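Local coordinates for protein pectate lyase (Paenibacillus sp. 0602, PDB 5GT5) that catalyses the endo-acting, eliminative depolymerisation of pectate and probably of partly methylated pectin, most likely with calcium as cofactor, at residues N78-H83 / L135-E140; S110-A115 / L130-L135; N149-I154 / K171-L176; Y153-E158 / D178-T183; G246-A251 / Q274-R279. The protein carries 1 engineered substitution. All coordinates share one frame; numbering follows the deposited sequence.

Interaction 1. Residues N78-H83 / L135-E140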
# COMPACT_ATOMS: atom_id res chain seq x y z
N ASN A 78 28.57 10.27 -3.05
CA ASN A 78 29.41 11.44 -3.09
C ASN A 78 30.63 11.24 -2.21
O ASN A 78 30.55 10.65 -1.11
CB ASN A 78 28.62 12.66 -2.64
CG ASN A 78 27.49 12.98 -3.59
OD1 ASN A 78 27.69 13.03 -4.81
ND2 ASN A 78 26.29 13.21 -3.06
N ASP A 79 31.77 11.73 -2.69
CA ASP A 79 33.06 11.48 -2.07
C ASP A 79 33.17 12.00 -0.65
O ASP A 79 32.65 13.08 -0.34
CB ASP A 79 34.15 12.17 -2.89
CG ASP A 79 34.46 11.44 -4.19
OD1 ASP A 79 34.00 10.29 -4.37
OD2 ASP A 79 35.16 12.04 -5.02
N ALA A 80 33.87 11.25 0.18
CA ALA A 80 34.30 11.77 1.47
C ALA A 80 35.37 12.82 1.18
O ALA A 80 36.33 12.57 0.42
CB ALA A 80 34.83 10.64 2.34
N LEU A 81 35.20 13.99 1.78
CA LEU A 81 36.12 15.11 1.60
C LEU A 81 37.00 15.39 2.81
O LEU A 81 38.02 16.07 2.67
CB LEU A 81 35.33 16.39 1.31
CG LEU A 81 34.32 16.26 0.17
CD1 LEU A 81 33.44 17.51 -0.02
CD2 LEU A 81 35.06 15.90 -1.11
N THR A 82 36.61 14.90 3.99
CA THR A 82 37.29 15.33 5.23
C THR A 82 37.60 14.25 6.26
O THR A 82 38.61 14.35 6.95
CB THR A 82 36.48 16.43 5.98
OG1 THR A 82 35.15 15.91 6.20
CG2 THR A 82 36.42 17.75 5.18
N HIS A 83 36.77 13.22 6.40
CA HIS A 83 37.05 12.25 7.46
C HIS A 83 38.20 11.33 7.04
O HIS A 83 38.11 10.71 5.97
CB HIS A 83 35.83 11.42 7.85
CG HIS A 83 35.95 10.80 9.20
ND1 HIS A 83 36.88 9.81 9.50
CD2 HIS A 83 35.29 11.06 10.36
CE1 HIS A 83 36.77 9.49 10.78
NE2 HIS A 83 35.82 10.24 11.32
N LEU A 135 28.96 7.35 9.05
CA LEU A 135 28.42 8.00 7.85
C LEU A 135 28.33 9.51 8.08
O LEU A 135 27.48 10.19 7.49
CB LEU A 135 27.05 7.41 7.47
CG LEU A 135 26.60 7.68 6.02
CD1 LEU A 135 27.51 6.98 5.00
CD2 LEU A 135 25.18 7.22 5.81
N TRP A 136 29.24 10.04 8.92
CA TRP A 136 29.33 11.49 9.15
C TRP A 136 30.76 11.94 8.90
O TRP A 136 31.70 11.21 9.21
CB TRP A 136 28.91 11.86 10.58
CG TRP A 136 29.10 13.34 10.92
CD1 TRP A 136 28.19 14.36 10.76
CD2 TRP A 136 30.29 13.94 11.46
NE1 TRP A 136 28.74 15.55 11.18
CE2 TRP A 136 30.02 15.33 11.61
CE3 TRP A 136 31.55 13.44 11.82
CZ2 TRP A 136 30.98 16.21 12.11
CZ3 TRP A 136 32.50 14.31 12.33
CH2 TRP A 136 32.22 15.67 12.45
N GLU A 137 30.93 13.15 8.36
CA GLU A 137 32.23 13.84 8.34
C GLU A 137 31.96 15.32 8.47
O GLU A 137 30.85 15.77 8.30
CB GLU A 137 33.04 13.51 7.09
CG GLU A 137 32.45 14.11 5.80
CD GLU A 137 33.37 13.93 4.62
OE1 GLU A 137 34.37 13.16 4.73
OE2 GLU A 137 33.10 14.55 3.57
N TRP A 138 33.01 16.05 8.84
CA TRP A 138 32.96 17.50 9.00
C TRP A 138 32.69 18.20 7.66
O TRP A 138 33.21 17.79 6.62
CB TRP A 138 34.31 17.91 9.61
CG TRP A 138 34.55 19.40 9.75
CD1 TRP A 138 35.19 20.21 8.86
CD2 TRP A 138 34.18 20.23 10.87
NE1 TRP A 138 35.25 21.50 9.35
CE2 TRP A 138 34.65 21.54 10.58
CE3 TRP A 138 33.53 19.99 12.08
CZ2 TRP A 138 34.45 22.62 11.46
CZ3 TRP A 138 33.35 21.07 12.98
CH2 TRP A 138 33.80 22.37 12.65
N ASP A 139 31.90 19.25 7.71
CA ASP A 139 31.58 19.99 6.49
C ASP A 139 32.34 21.31 6.33
O ASP A 139 31.97 22.32 6.94
CB ASP A 139 30.09 20.30 6.46
CG ASP A 139 29.72 21.19 5.31
OD1 ASP A 139 30.41 21.15 4.25
OD2 ASP A 139 28.74 21.97 5.48
N GLU A 140 33.37 21.30 5.49
CA GLU A 140 33.96 22.55 5.02
C GLU A 140 33.26 23.10 3.78
O GLU A 140 33.06 24.34 3.68
CB GLU A 140 35.43 22.35 4.69
CG GLU A 140 36.31 22.14 5.92
CD GLU A 140 36.60 23.41 6.70
OE1 GLU A 140 36.58 24.53 6.10
OE2 GLU A 140 36.86 23.31 7.93
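Glu137 reaches into the bend of residues 78-83 and takes up three successive backbone N-H groups with its carboxylate. OE2 accepts from Leu81 N through its syn lone pair at 2.8 Å, a nearly straight bond. OE1 is shared: Thr82 N and His83 N each lie 2.9 Å from Glu137 OE1, both above the same face of the carboxylate plane. CG of Glu137 sits between its own backbone N and carbonyl carbon (chi1 70°), and the chain beyond runs out extended. Beside it, Thr82 OG1 donates to Trp138 O at 2.7 Å, in the carbonyl plane and on a lone pair. His83 CB closes against Glu137 CB at 3.6 Å, and His83 is also the N-cap of helix 84-89, with Val85 as its capped partner. Further along, Trp138 NE1 bonds to Glu140 OE2, whose carboxylate is also held by the helix at 219-225. Asn149 ND2 is a further partner of Glu137 OE2. An alanine in place of Glu137 would probably leave the N-H groups of Leu81, Thr82 and His83 without the carboxylate that accepts all three and free this bend to shift.

The other side is much looser. The side chain of Leu81 is exposed and comes near Glu137 OE2 with CB and CG alone, CB at 3.7 Å, while Asp79 turns outward to a salt bridge with Lys76. Ala80 CB merely brushes Glu137 OE1 at 3.5 Å. The arrangement is a loop-to-loop contact on the flank of the right-handed parallel beta-helix of polysaccharide lyase family 1.

Interaction 2. Residues S110-A115 / L130-L135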
# COMPACT_ATOMS: atom_id res chain seq x y z
N SER A 110 24.34 -6.45 14.39
CA SER A 110 25.45 -6.13 13.50
C SER A 110 25.37 -4.70 12.98
O SER A 110 24.28 -4.12 12.85
CB SER A 110 25.46 -7.08 12.30
OG SER A 110 25.77 -8.43 12.71
N LYS A 111 26.53 -4.15 12.68
CA LYS A 111 26.68 -2.77 12.20
C LYS A 111 26.79 -2.68 10.69
O LYS A 111 27.43 -3.54 10.05
CB LYS A 111 27.93 -2.11 12.82
CG LYS A 111 27.86 -1.97 14.33
CD LYS A 111 29.16 -1.39 14.86
CE LYS A 111 29.15 -1.41 16.38
NZ LYS A 111 30.30 -0.62 16.92
N ILE A 112 26.16 -1.66 10.13
CA ILE A 112 26.26 -1.31 8.71
C ILE A 112 27.04 -0.01 8.65
O ILE A 112 26.55 1.03 9.13
CB ILE A 112 24.86 -1.06 8.11
CG1 ILE A 112 23.97 -2.31 8.27
CG2 ILE A 112 24.93 -0.64 6.64
CD1 ILE A 112 24.49 -3.51 7.56
N LYS A 113 28.25 -0.03 8.08
CA LYS A 113 29.16 1.12 8.09
C LYS A 113 29.53 1.58 6.70
O LYS A 113 29.70 0.76 5.79
CB LYS A 113 30.44 0.77 8.86
CG LYS A 113 30.23 0.52 10.34
CD LYS A 113 31.59 0.44 11.08
CE LYS A 113 32.11 -0.97 11.10
NZ LYS A 113 33.62 -1.04 11.28
N HIS A 114 29.63 2.90 6.53
CA HIS A 114 30.18 3.53 5.32
C HIS A 114 29.26 3.42 4.15
O HIS A 114 29.70 3.49 3.00
CB HIS A 114 31.59 3.00 4.97
CG HIS A 114 32.47 2.88 6.18
ND1 HIS A 114 33.40 1.87 6.33
CD2 HIS A 114 32.47 3.59 7.33
CE1 HIS A 114 33.97 2.00 7.52
NE2 HIS A 114 33.43 3.04 8.14
N ALA A 115 27.96 3.29 4.43
CA ALA A 115 26.98 3.20 3.34
C ALA A 115 25.62 3.76 3.68
O ALA A 115 25.11 3.55 4.79
CB ALA A 115 26.82 1.77 2.78
N LEU A 130 19.60 -3.78 13.52
CA LEU A 130 20.84 -3.35 12.89
C LEU A 130 21.27 -2.01 13.45
O LEU A 130 20.42 -1.15 13.77
CB LEU A 130 20.66 -3.23 11.40
CG LEU A 130 20.41 -4.57 10.74
CD1 LEU A 130 19.85 -4.33 9.37
CD2 LEU A 130 21.74 -5.32 10.66
N GLU A 131 22.58 -1.83 13.59
CA GLU A 131 23.16 -0.56 13.99
C GLU A 131 23.85 0.07 12.77
O GLU A 131 24.50 -0.62 11.99
CB GLU A 131 24.15 -0.73 15.15
CG GLU A 131 24.84 0.60 15.51
CD GLU A 131 25.53 0.58 16.86
OE1 GLU A 131 25.58 -0.48 17.52
OE2 GLU A 131 26.05 1.64 17.26
N PHE A 132 23.65 1.37 12.61
CA PHE A 132 24.14 2.13 11.49
C PHE A 132 25.14 3.15 12.00
O PHE A 132 24.85 3.92 12.94
CB PHE A 132 22.97 2.83 10.80
CG PHE A 132 21.97 1.87 10.22
CD1 PHE A 132 20.97 1.32 11.00
CD2 PHE A 132 22.06 1.52 8.89
CE1 PHE A 132 20.06 0.38 10.43
CE2 PHE A 132 21.15 0.65 8.32
CZ PHE A 132 20.17 0.05 9.08
N ASP A 133 26.34 3.15 11.42
CA ASP A 133 27.42 3.98 11.96
C ASP A 133 28.39 4.41 10.88
O ASP A 133 28.42 3.82 9.77
CB ASP A 133 28.18 3.23 13.09
CG ASP A 133 28.90 4.15 14.06
OD1 ASP A 133 28.82 5.39 13.95
OD2 ASP A 133 29.60 3.59 14.95
N GLU A 134 29.19 5.43 11.21
CA GLU A 134 30.31 5.90 10.38
C GLU A 134 29.87 6.39 9.00
O GLU A 134 30.31 5.89 7.96
CB GLU A 134 31.44 4.86 10.35
CG GLU A 134 31.93 4.52 11.75
CD GLU A 134 33.17 3.63 11.81
OE1 GLU A 134 33.77 3.30 10.77
OE2 GLU A 134 33.50 3.24 12.95
N LEU A 135 28.96 7.35 9.05
CA LEU A 135 28.42 8.00 7.85
C LEU A 135 28.33 9.51 8.08
O LEU A 135 27.48 10.19 7.49
CB LEU A 135 27.05 7.41 7.47
CG LEU A 135 26.60 7.68 6.02
CD1 LEU A 135 27.51 6.98 5.00
CD2 LEU A 135 25.18 7.22 5.81
O HOH W 1 28.74 1.98 17.04
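Lys111, Ile112 and Lys113 pair in parallel with Glu131, Phe132 and Asp133, two neighbouring rungs of the right-handed parallel beta-helix characteristic of this lyase family. The axes of the two short strands come within 4.6 Å and run 25° apart. Ile112 N to Glu131 O is the shortest of the backbone bonds, at 2.7 Å.

Side chains alternate between the two faces. On the buried face, Ile112 and Phe132 lie side by side and point the same way, Ile112 CB coming to 3.9 Å from Phe132 CD2. The Phe132 ring also stacks on Phe169 in the next rung. On the opposite, partly exposed face, Lys111 and Glu131 run alongside each other, both extended beyond CG. Their charged ends do not touch directly. A water joins them instead, accepting from Lys111 NZ and within hydrogen-bonding distance of both Glu131 OE2 and Asp133 OD2; Asn170 is a second partner of Glu131.

Past the strands, His114 and Glu134 again lie side by side, with ring and carboxylate planes 31° apart. Glu64 takes the ring's other nitrogen, ND1, so the imidazole is held at both nitrogens, while Lys113 CB sits over the centre of one face. His114 NE2 donates in its ring plane to the anti lone pair of Glu134 OE1, 2.7 Å away.

Interaction 3. Residues N149-I154 / K171-L176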
# COMPACT_ATOMS: atom_id res chain seq x y z
N ASN A 149 27.29 16.42 0.73
CA ASN A 149 27.46 14.97 0.59
C ASN A 149 26.16 14.19 0.42
O ASN A 149 26.13 13.15 -0.27
CB ASN A 149 28.20 14.40 1.80
CG ASN A 149 29.64 14.88 1.89
OD1 ASN A 149 30.00 15.92 1.30
ND2 ASN A 149 30.46 14.13 2.62
N ASP A 150 25.10 14.67 1.05
CA ASP A 150 23.78 14.04 0.96
C ASP A 150 23.80 12.59 1.44
O ASP A 150 23.12 11.74 0.88
CB ASP A 150 23.21 14.13 -0.47
CG ASP A 150 23.00 15.55 -0.94
OD1 ASP A 150 22.81 16.48 -0.12
OD2 ASP A 150 23.02 15.75 -2.17
N TRP A 151 24.62 12.29 2.46
CA TRP A 151 24.63 10.96 3.04
C TRP A 151 23.60 10.81 4.14
O TRP A 151 23.65 11.56 5.14
CB TRP A 151 25.99 10.65 3.67
CG TRP A 151 27.23 10.71 2.80
CD1 TRP A 151 27.32 10.62 1.43
CD2 TRP A 151 28.56 10.85 3.29
NE1 TRP A 151 28.65 10.69 1.04
CE2 TRP A 151 29.42 10.84 2.17
CE3 TRP A 151 29.12 11.00 4.57
CZ2 TRP A 151 30.82 10.94 2.29
CZ3 TRP A 151 30.49 11.11 4.69
CH2 TRP A 151 31.32 11.10 3.56
N ASP A 152 22.66 9.87 3.99
CA ASP A 152 21.61 9.60 4.98
C ASP A 152 21.65 8.12 5.25
O ASP A 152 21.93 7.34 4.34
CB ASP A 152 20.24 9.96 4.39
CG ASP A 152 20.25 11.28 3.65
OD1 ASP A 152 20.14 12.31 4.30
OD2 ASP A 152 20.37 11.27 2.40
N TYR A 153 21.37 7.66 6.47
CA TYR A 153 21.42 6.21 6.68
C TYR A 153 20.34 5.47 5.89
O TYR A 153 20.63 4.47 5.25
CB TYR A 153 21.32 5.86 8.16
CG TYR A 153 22.57 6.10 8.94
CD1 TYR A 153 23.73 5.37 8.64
CD2 TYR A 153 22.59 6.98 10.00
CE1 TYR A 153 24.88 5.58 9.38
CE2 TYR A 153 23.74 7.19 10.74
CZ TYR A 153 24.87 6.46 10.42
OH TYR A 153 26.02 6.69 11.16
N ILE A 154 19.10 5.92 5.98
CA ILE A 154 18.00 5.27 5.24
C ILE A 154 17.13 6.35 4.65
O ILE A 154 16.73 7.29 5.35
CB ILE A 154 17.14 4.37 6.15
CG1 ILE A 154 18.00 3.27 6.77
CG2 ILE A 154 15.98 3.76 5.35
CD1 ILE A 154 17.23 2.38 7.77
N LYS A 171 25.88 9.24 14.27
CA LYS A 171 25.91 10.49 13.52
C LYS A 171 25.82 10.23 12.02
O LYS A 171 26.39 9.26 11.49
CB LYS A 171 27.23 11.23 13.79
CG LYS A 171 27.35 11.86 15.17
CD LYS A 171 26.97 13.30 15.13
CE LYS A 171 28.04 14.17 14.41
NZ LYS A 171 27.37 15.50 14.30
N ALA A 172 25.10 11.10 11.33
CA ALA A 172 25.09 11.10 9.88
C ALA A 172 25.32 12.52 9.38
O ALA A 172 24.89 13.49 10.00
CB ALA A 172 23.75 10.56 9.32
N TYR A 173 25.96 12.61 8.23
CA TYR A 173 26.19 13.88 7.57
C TYR A 173 24.88 14.63 7.39
O TYR A 173 24.79 15.82 7.73
CB TYR A 173 26.91 13.65 6.24
CG TYR A 173 27.26 14.88 5.45
CD1 TYR A 173 26.29 15.52 4.68
CD2 TYR A 173 28.55 15.41 5.46
CE1 TYR A 173 26.58 16.65 3.94
CE2 TYR A 173 28.87 16.54 4.67
CZ TYR A 173 27.87 17.17 3.94
OH TYR A 173 28.14 18.26 3.16
N ASP A 174 23.88 13.95 6.84
CA ASP A 174 22.55 14.54 6.65
C ASP A 174 21.55 13.82 7.55
O ASP A 174 21.68 13.86 8.77
CB ASP A 174 22.20 14.47 5.14
CG ASP A 174 21.05 15.35 4.72
OD1 ASP A 174 20.53 16.14 5.52
OD2 ASP A 174 20.70 15.28 3.51
N GLY A 175 20.57 13.14 6.99
CA GLY A 175 19.51 12.59 7.81
C GLY A 175 19.72 11.17 8.30
O GLY A 175 20.56 10.40 7.81
N LEU A 176 18.90 10.80 9.28
CA LEU A 176 18.95 9.46 9.85
C LEU A 176 18.00 8.55 9.10
O LEU A 176 18.45 7.60 8.46
CB LEU A 176 18.62 9.51 11.33
CG LEU A 176 19.54 10.42 12.15
CD1 LEU A 176 19.08 10.43 13.63
CD2 LEU A 176 20.99 9.97 12.02
O HOH W 2 30.57 18.89 2.84
O HOH W 3 20.39 13.75 1.41
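Asn149 lies flat over the Tyr173 ring, the amide and ring planes only 3° apart, at one end of a contact between two loops of successive turns of the parallel beta-helix. CB of Asn149 stands over the middle of the ring in a CH-pi contact, 3.4 Å from the Tyr173 centroid. Tyr173 CG is anti to its backbone N (chi1 -178°), on the side of the asparagine, and chi2 then turns the ring's face to it. Its OH accepts from Asn149 N and also meets Lys148 N; the strongest polar partner of the Asn149 side chain is Glu137, outside this contact. Trp151 comes in obliquely from the side, its CE3 3.8 Å from Tyr173 CB.

At the middle of the contact lie Asp152 and Asp174, which probably bind calcium together with Asp178, as in a close relative. The two side chains run side by side and point the same way. Asp152 CG stands beside its backbone N (chi1 -43°), and OD1 takes the N-H of Gly175 on its anti lone pair at 2.8 Å. That bond helps to hold the carboxylate's rotation. Asp174 is modelled in two conformers; in the one described, a water lies between its OD2 and Asp152 OD2, a bridge that is therefore doubtful. Lys245 forms a salt bridge with Asp174. Backbone bonds continue the pairing, from Asp174 N to Trp151 O and from Ile154 N to Leu176 O.

Tyr153 lies at the far end. Leu176 CD2 meets the edge of its ring in plane, Ala172 CB approaches CE2 obliquely, and Tyr153 OH makes a weak bond to Lys171 O, 2.6 Å away.

Interaction 4. Residues Y153-E158 / D178-T183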
# COMPACT_ATOMS: atom_id res chain seq x y z
N TYR A 153 21.37 7.66 6.47
CA TYR A 153 21.42 6.21 6.68
C TYR A 153 20.34 5.47 5.89
O TYR A 153 20.63 4.47 5.25
CB TYR A 153 21.32 5.86 8.16
CG TYR A 153 22.57 6.10 8.94
CD1 TYR A 153 23.73 5.37 8.64
CD2 TYR A 153 22.59 6.98 10.00
CE1 TYR A 153 24.88 5.58 9.38
CE2 TYR A 153 23.74 7.19 10.74
CZ TYR A 153 24.87 6.46 10.42
OH TYR A 153 26.02 6.69 11.16
N ILE A 154 19.10 5.92 5.98
CA ILE A 154 18.00 5.27 5.24
C ILE A 154 17.13 6.35 4.65
O ILE A 154 16.73 7.29 5.35
CB ILE A 154 17.14 4.37 6.15
CG1 ILE A 154 18.00 3.27 6.77
CG2 ILE A 154 15.98 3.76 5.35
CD1 ILE A 154 17.23 2.38 7.77
N THR A 155 16.85 6.23 3.35
CA THR A 155 15.89 7.10 2.64
C THR A 155 14.86 6.20 2.05
O THR A 155 15.19 5.18 1.40
CB THR A 155 16.56 7.92 1.55
OG1 THR A 155 17.61 8.71 2.14
CG2 THR A 155 15.60 8.88 0.92
N LEU A 156 13.60 6.55 2.25
CA LEU A 156 12.49 5.80 1.67
C LEU A 156 11.85 6.67 0.59
O LEU A 156 11.49 7.82 0.84
CB LEU A 156 11.47 5.46 2.75
CG LEU A 156 12.04 4.89 4.05
CD1 LEU A 156 10.91 4.72 5.05
CD2 LEU A 156 12.73 3.56 3.79
N GLU A 157 11.68 6.12 -0.61
CA GLU A 157 11.10 6.89 -1.72
C GLU A 157 10.06 6.09 -2.45
O GLU A 157 10.31 4.93 -2.82
CB GLU A 157 12.16 7.34 -2.73
CG GLU A 157 13.16 8.35 -2.15
CD GLU A 157 14.22 8.79 -3.15
OE1 GLU A 157 14.03 8.55 -4.34
OE2 GLU A 157 15.23 9.39 -2.72
N GLU A 158 8.92 6.73 -2.71
CA GLU A 158 7.79 6.09 -3.43
C GLU A 158 7.55 4.65 -3.05
O GLU A 158 7.33 3.78 -3.91
CB GLU A 158 7.91 6.26 -4.95
CG GLU A 158 9.04 5.59 -5.61
CD GLU A 158 10.20 6.51 -5.82
OE1 GLU A 158 10.00 7.74 -5.80
OE2 GLU A 158 11.32 5.99 -6.05
N ASP A 178 14.83 9.26 6.45
CA ASP A 178 14.02 10.23 5.71
C ASP A 178 13.01 9.50 4.88
O ASP A 178 13.25 8.37 4.41
CB ASP A 178 14.90 11.06 4.81
CG ASP A 178 15.86 11.97 5.57
OD1 ASP A 178 15.65 12.23 6.77
OD2 ASP A 178 16.84 12.44 4.94
N SER A 179 11.86 10.13 4.69
CA SER A 179 10.78 9.50 3.95
C SER A 179 10.28 10.50 2.93
O SER A 179 9.89 11.61 3.32
CB SER A 179 9.69 9.05 4.92
OG SER A 179 8.73 8.27 4.23
N LYS A 180 10.26 10.13 1.66
CA LYS A 180 10.10 11.07 0.57
C LYS A 180 9.19 10.52 -0.54
O LYS A 180 8.89 9.31 -0.61
CB LYS A 180 11.48 11.37 -0.05
CG LYS A 180 12.54 11.96 0.87
CD LYS A 180 13.80 12.19 0.04
CE LYS A 180 14.92 12.78 0.88
NZ LYS A 180 16.13 13.01 0.02
N LYS A 181 8.80 11.43 -1.43
CA LYS A 181 8.10 11.06 -2.65
C LYS A 181 6.88 10.19 -2.37
O LYS A 181 6.68 9.13 -2.97
CB LYS A 181 9.07 10.43 -3.64
CG LYS A 181 10.18 11.42 -4.04
CD LYS A 181 11.12 10.81 -5.06
CE LYS A 181 10.50 10.77 -6.45
NZ LYS A 181 11.41 10.12 -7.46
N GLY A 182 6.06 10.67 -1.43
CA GLY A 182 4.77 10.06 -1.18
C GLY A 182 4.82 8.74 -0.44
O GLY A 182 3.81 8.04 -0.39
N THR A 183 5.96 8.38 0.12
CA THR A 183 6.04 7.14 0.88
C THR A 183 5.04 7.13 2.05
O THR A 183 4.96 8.06 2.83
CB THR A 183 7.46 6.92 1.44
OG1 THR A 183 8.35 6.70 0.34
CG2 THR A 183 7.51 5.71 2.37
O HOH W 4 16.57 11.54 -2.13
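Thr155, Leu156 and Glu157 pair in parallel with Asp178, Ser179 and Lys180, adjacent strands in one of the sheets of the right-handed parallel beta-helix. The backbone bonds come first. Asp178 N donates to Ile154 O, Leu156 N to Asp178 O, and Lys180 N to Leu156 O at 2.7 Å, the tightest of the three. Beyond them the ladder frays: Glu158 N has only weak bonds to Lys180 O and Lys181 O. Lys180 O is also gripped from its own segment, since the type I' turn from Lys180 to Thr183 brings both Thr183 N and Thr183 OG1 onto it.

Apolar contacts are modest. Thr155 CG2 meets the aliphatic part of Lys180, 3.9 Å from CD, and on the other face Leu156 CB touches Thr183 CG2 at 4.0 Å.

Among the charged groups, Asp178, probably a calcium ligand, lies on the same side as Thr155 and Lys180, and its OD1 receives the N-H of Leu248. More charges gather toward the turn. Glu157 and Lys180 run side by side, and a water spans their ends, donating to Glu157 OE2 and accepting from Lys180 NZ. Glu158 runs beside Lys181: CG lies between the backbone N and carbonyl carbon (chi1 66°), and the chain bends at chi2. That course carries the carboxylate alongside the lysine, so that Glu158 OE1 sits 3.1 Å from Lys181 CE and forms a salt bridge with Lys181 NZ at 3.2 Å.

Interaction 5. Residues G246-A251 / Q274-R279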
# COMPACT_ATOMS: atom_id res chain seq x y z
N GLY A 246 17.26 14.77 12.20
CA GLY A 246 16.64 13.49 12.46
C GLY A 246 15.91 12.88 11.27
O GLY A 246 16.51 12.18 10.46
N HIS A 247 14.61 13.13 11.18
CA HIS A 247 13.74 12.58 10.14
C HIS A 247 13.16 13.69 9.25
O HIS A 247 12.41 14.54 9.74
CB HIS A 247 12.51 11.90 10.77
CG HIS A 247 12.82 10.75 11.69
ND1 HIS A 247 13.50 9.64 11.28
CD2 HIS A 247 12.44 10.52 12.97
CE1 HIS A 247 13.59 8.78 12.30
NE2 HIS A 247 12.95 9.30 13.33
N LEU A 248 13.51 13.71 7.98
CA LEU A 248 12.87 14.58 6.99
C LEU A 248 11.75 13.79 6.34
O LEU A 248 12.01 12.80 5.66
CB LEU A 248 13.89 15.03 5.94
CG LEU A 248 13.34 16.02 4.90
CD1 LEU A 248 12.87 17.34 5.55
CD2 LEU A 248 14.42 16.26 3.85
N VAL A 249 10.52 14.20 6.60
CA VAL A 249 9.35 13.50 6.05
C VAL A 249 8.65 14.46 5.09
O VAL A 249 7.86 15.32 5.50
CB VAL A 249 8.40 13.03 7.17
CG1 VAL A 249 7.27 12.19 6.59
CG2 VAL A 249 9.19 12.22 8.23
N GLY A 250 9.01 14.35 3.81
CA GLY A 250 8.57 15.27 2.76
C GLY A 250 9.68 16.25 2.52
O GLY A 250 9.92 17.17 3.34
N ALA A 251 10.38 16.07 1.42
CA ALA A 251 11.61 16.84 1.20
C ALA A 251 11.47 18.08 0.34
O ALA A 251 12.37 18.90 0.31
CB ALA A 251 12.70 15.96 0.64
N GLN A 274 19.37 17.28 17.28
CA GLN A 274 19.07 18.72 17.35
C GLN A 274 17.75 19.13 16.74
O GLN A 274 17.25 20.21 17.04
CB GLN A 274 20.17 19.51 16.65
CG GLN A 274 21.53 19.49 17.36
CD GLN A 274 22.53 20.43 16.71
OE1 GLN A 274 22.16 21.34 15.94
NE2 GLN A 274 23.80 20.21 17.00
N ASP A 275 17.20 18.33 15.84
CA ASP A 275 16.14 18.83 14.95
C ASP A 275 15.43 17.67 14.27
O ASP A 275 15.98 16.58 14.13
CB ASP A 275 16.81 19.74 13.89
CG ASP A 275 15.86 20.69 13.17
OD1 ASP A 275 14.65 20.81 13.52
OD2 ASP A 275 16.36 21.35 12.23
N ARG A 276 14.19 17.94 13.85
CA ARG A 276 13.42 17.05 12.97
C ARG A 276 13.03 15.75 13.64
O ARG A 276 13.38 14.65 13.20
CB ARG A 276 14.16 16.79 11.65
CG ARG A 276 14.66 18.04 10.94
CD ARG A 276 15.12 17.62 9.54
NE ARG A 276 15.61 18.78 8.78
CZ ARG A 276 16.26 18.65 7.61
NH1 ARG A 276 16.54 17.46 7.13
NH2 ARG A 276 16.68 19.74 6.97
N MET A 277 12.23 15.87 14.70
CA MET A 277 11.74 14.66 15.40
C MET A 277 10.21 14.58 15.45
O MET A 277 9.62 14.63 16.52
CB MET A 277 12.31 14.63 16.82
CG MET A 277 13.83 14.36 16.83
SD MET A 277 14.58 14.66 18.45
CE MET A 277 14.62 16.44 18.42
N PRO A 278 9.56 14.47 14.27
CA PRO A 278 10.04 14.54 12.89
C PRO A 278 9.91 15.96 12.36
O PRO A 278 9.37 16.84 13.04
CB PRO A 278 9.09 13.61 12.16
CG PRO A 278 7.75 13.93 12.85
CD PRO A 278 8.09 14.23 14.30
N ARG A 279 10.39 16.19 11.14
CA ARG A 279 9.96 17.37 10.38
C ARG A 279 9.05 16.90 9.26
O ARG A 279 9.47 16.19 8.35
CB ARG A 279 11.14 18.12 9.77
CG ARG A 279 10.72 19.47 9.14
CD ARG A 279 11.63 19.82 7.97
NE ARG A 279 11.46 21.22 7.62
CZ ARG A 279 10.42 21.70 6.94
NH1 ARG A 279 9.45 20.90 6.48
NH2 ARG A 279 10.38 23.02 6.72
O HOH W 5 16.74 14.70 8.19
O HOH W 6 9.52 17.96 6.10
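Part of the probable active site of the parallel beta-helix is formed here by short strand 248-249 and the loop leading into strand 279-281, where Leu248 packs against Arg276 and Arg279. By analogy with a close relative, Arg276 is probably the catalytic arginine. Its chain is extended from CG to NE and lies beside Leu248, pointing the same way. Leu248 CD1 stands over one face of the guanidinium, 4.0 Å above its plane and toward the rim. CG of Leu248 is anti to its backbone N (chi1 -176°), and chi2 of 62° sets CD1, which also meets Arg279 CD at 3.7 Å. An alanine in place of Leu248 would remove the methyl over the guanidinium and against Arg279 CD, and would probably open a gap there and leave the Arg276 guanidinium less restrained.

The backbone fixes where these chains start. Arg276 O accepts from His247 N at 2.8 Å, almost straight, and Arg279 N donates to His247 O at 3.0 Å. Val249 N then reaches Arg279 O. Between Arg276 and Arg279 the chain turns through a cis peptide before Pro278, whose CB rests 4.1 Å from His247 CB. Gly246 has to be small: a side chain there would run into Arg276 O. A water accepts from Arg276 NH1. Arg276 is thus anchored at its backbone and steadied by an apolar neighbour, an arrangement consistent with presenting its guanidinium beside the probable calcium-binding aspartates.

Interactions 3 and 5 lie nearest the centre of the chain and, like interaction 4, are largely buried, whereas interactions 1 and 2 are only partly so. Interactions 2 and 4 are regular parallel strand pairs, with water-bridged charges on one face of each pair. Interaction 1 depends on a single carboxylate gathering loop N-H groups, and it meets interaction 3 where Asn149 binds Glu137 and Asn78. Interactions 2 and 1 share Leu135, whose O bonds to Tyr173 N in interaction 3. Interactions 3 and 4 share Tyr153 and Ile154; between them Asp152, Asp174 and Asp178 cluster, with Asp174 near Arg276 of interaction 5, itself joined to interaction 4 through Leu248 and Asp178.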